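Local structure of putative diguanylate cyclase (GGDEF) with PAS/PAC domain (3LIF) at residues D206-T211 with Y221-R226. The protein probably makes cyclic di-GMP from two GTP molecules as a membrane-bound diguanylate cyclase, of which this chain is the extracellular PDC-fold sensor domain. Residues are numbered along the deposited sequence; the frame is centred on the assembly and turned at random.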
# COMPACT_ATOMS: atom_id res chain seq x y z
N ASP A 206 0.46 -3.44 17.97
CA ASP A 206 0.47 -2.07 18.51
C ASP A 206 0.74 -1.84 20.00
O ASP A 206 0.81 -2.83 20.81
CB ASP A 206 -1.00 -1.74 18.41
CG ASP A 206 -1.87 -2.81 19.18
OD1 ASP A 206 -2.12 -3.94 18.71
OD2 ASP A 206 -2.23 -2.55 20.34
N GLY A 207 0.71 -0.57 20.44
CA GLY A 207 0.20 0.55 19.70
C GLY A 207 0.07 2.02 20.20
O GLY A 207 -0.56 2.78 19.46
N TYR A 208 0.66 2.53 21.30
CA TYR A 208 0.47 4.03 21.55
C TYR A 208 1.49 4.81 22.38
O TYR A 208 1.77 4.41 23.47
CB TYR A 208 -0.84 4.22 22.28
CG TYR A 208 -1.34 5.64 22.46
CD1 TYR A 208 -2.12 6.25 21.47
CD2 TYR A 208 -1.12 6.33 23.66
CE1 TYR A 208 -2.64 7.56 21.65
CE2 TYR A 208 -1.61 7.64 23.87
CZ TYR A 208 -2.38 8.24 22.85
OH TYR A 208 -2.88 9.51 23.03
N TYR A 209 2.01 5.95 21.94
CA TYR A 209 3.10 6.58 22.71
C TYR A 209 3.48 7.98 22.28
O TYR A 209 2.98 8.49 21.30
CB TYR A 209 4.37 5.71 22.69
CG TYR A 209 4.94 5.51 21.32
CD1 TYR A 209 5.85 6.40 20.79
CD2 TYR A 209 4.55 4.43 20.53
CE1 TYR A 209 6.34 6.22 19.51
CE2 TYR A 209 5.04 4.25 19.26
CZ TYR A 209 5.94 5.13 18.75
OH TYR A 209 6.43 4.96 17.46
N LEU A 210 4.40 8.61 22.97
CA LEU A 210 4.63 10.01 22.64
C LEU A 210 5.86 10.14 21.80
O LEU A 210 6.81 9.48 22.06
CB LEU A 210 4.78 10.83 23.92
CG LEU A 210 5.04 12.31 23.60
CD1 LEU A 210 3.80 13.19 23.80
CD2 LEU A 210 6.24 12.81 24.43
N THR A 211 5.87 10.97 20.78
CA THR A 211 7.01 10.94 19.86
C THR A 211 7.11 12.22 19.04
O THR A 211 6.30 13.13 19.18
CB THR A 211 6.89 9.71 18.93
OG1 THR A 211 8.12 9.52 18.27
CG2 THR A 211 5.86 9.93 17.88
N TYR A 221 1.19 12.54 20.39
CA TYR A 221 0.82 11.19 20.69
C TYR A 221 0.50 10.47 19.38
O TYR A 221 -0.20 11.02 18.53
CB TYR A 221 -0.41 11.15 21.59
CG TYR A 221 -0.07 11.37 23.01
CD1 TYR A 221 0.05 12.67 23.51
CD2 TYR A 221 0.17 10.31 23.87
CE1 TYR A 221 0.38 12.91 24.83
CE2 TYR A 221 0.50 10.54 25.24
CZ TYR A 221 0.61 11.86 25.70
OH TYR A 221 0.93 12.13 27.04
N LEU A 222 1.02 9.25 19.27
CA LEU A 222 0.89 8.40 18.10
C LEU A 222 0.37 7.01 18.47
O LEU A 222 0.83 6.30 19.45
CB LEU A 222 2.26 8.25 17.42
CG LEU A 222 2.41 7.33 16.18
CD1 LEU A 222 3.56 7.79 15.34
CD2 LEU A 222 2.54 5.86 16.53
N ALA A 223 -0.60 6.59 17.69
CA ALA A 223 -1.07 5.23 17.84
C ALA A 223 -0.73 4.54 16.51
O ALA A 223 -0.87 5.14 15.43
CB ALA A 223 -2.55 5.23 18.07
N TYR A 224 -0.27 3.29 16.61
CA TYR A 224 0.05 2.48 15.46
C TYR A 224 -0.47 1.09 15.65
O TYR A 224 -0.64 0.61 16.77
CB TYR A 224 1.55 2.35 15.30
CG TYR A 224 2.20 1.47 16.34
CD1 TYR A 224 2.25 0.10 16.15
CD2 TYR A 224 2.75 2.02 17.55
CE1 TYR A 224 2.87 -0.73 17.09
CE2 TYR A 224 3.37 1.22 18.49
CZ TYR A 224 3.42 -0.17 18.25
OH TYR A 224 4.01 -1.04 19.12
N ARG A 225 -0.66 0.42 14.53
CA ARG A 225 -1.13 -0.95 14.49
C ARG A 225 -0.72 -1.72 13.20
O ARG A 225 -0.94 -1.25 12.07
CB ARG A 225 -2.66 -0.96 14.64
CG ARG A 225 -3.23 -2.36 14.74
CD ARG A 225 -4.71 -2.34 14.78
NE ARG A 225 -5.19 -1.40 15.79
CZ ARG A 225 -5.53 -1.73 17.05
NH1 ARG A 225 -5.45 -2.98 17.47
NH2 ARG A 225 -5.96 -0.80 17.88
N ARG A 226 -0.11 -2.89 13.37
CA ARG A 226 0.14 -3.78 12.22
C ARG A 226 -1.16 -4.00 11.50
O ARG A 226 -2.20 -4.19 12.14
CB ARG A 226 0.67 -5.13 12.63
CG ARG A 226 2.10 -5.04 12.99
CD ARG A 226 2.78 -6.40 12.90
NE ARG A 226 4.13 -6.33 13.48
CZ ARG A 226 5.23 -5.98 12.82
NH1 ARG A 226 6.37 -5.96 13.46
NH2 ARG A 226 5.22 -5.62 11.54
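In the second of the two sheets of this PDC-fold sensor domain, the antiparallel hairpin of strands 206-212 and 219-226 joins Tyr209 to Leu222 as a hydrogen-bonded pair, Tyr209 N to Leu222 O 2.8 Å and Leu222 N to Tyr209 O 2.9 Å. Tyr224 N donates to Gly207 O. The ring of Tyr224 lies over Gly207, whose CA sits 3.5 Å from the ring centroid in a CH-pi contact. The Tyr209 and Tyr224 side chains cross at about a right angle, Tyr224 CE2 at the Tyr209 ring edge, 3.5 Å from Tyr209 CE2. An alanine in place of Tyr224 would probably leave Gly207 CA and the Tyr209 edge without their aromatic partner and Ser204 O without its hydroxyl mate. On the other face, Ala223 CB touches the Tyr208 ring edge, Leu210 CD1 rests over a face of Tyr221, and the Tyr208 and Tyr221 rings, planes 25° apart, are slid until they barely overlap. Asp206 CG lies over the Arg225 guanidinium, and Asp206 OD1 is 3.7 Å from Arg225 NH1, a long salt bridge of charges only. Helix 195-203 packs on Tyr209 and Tyr224; from helix 5-47, Ser21 OG and the backbone O of Arg18 accept hydrogen bonds from Arg225 NE and NH2.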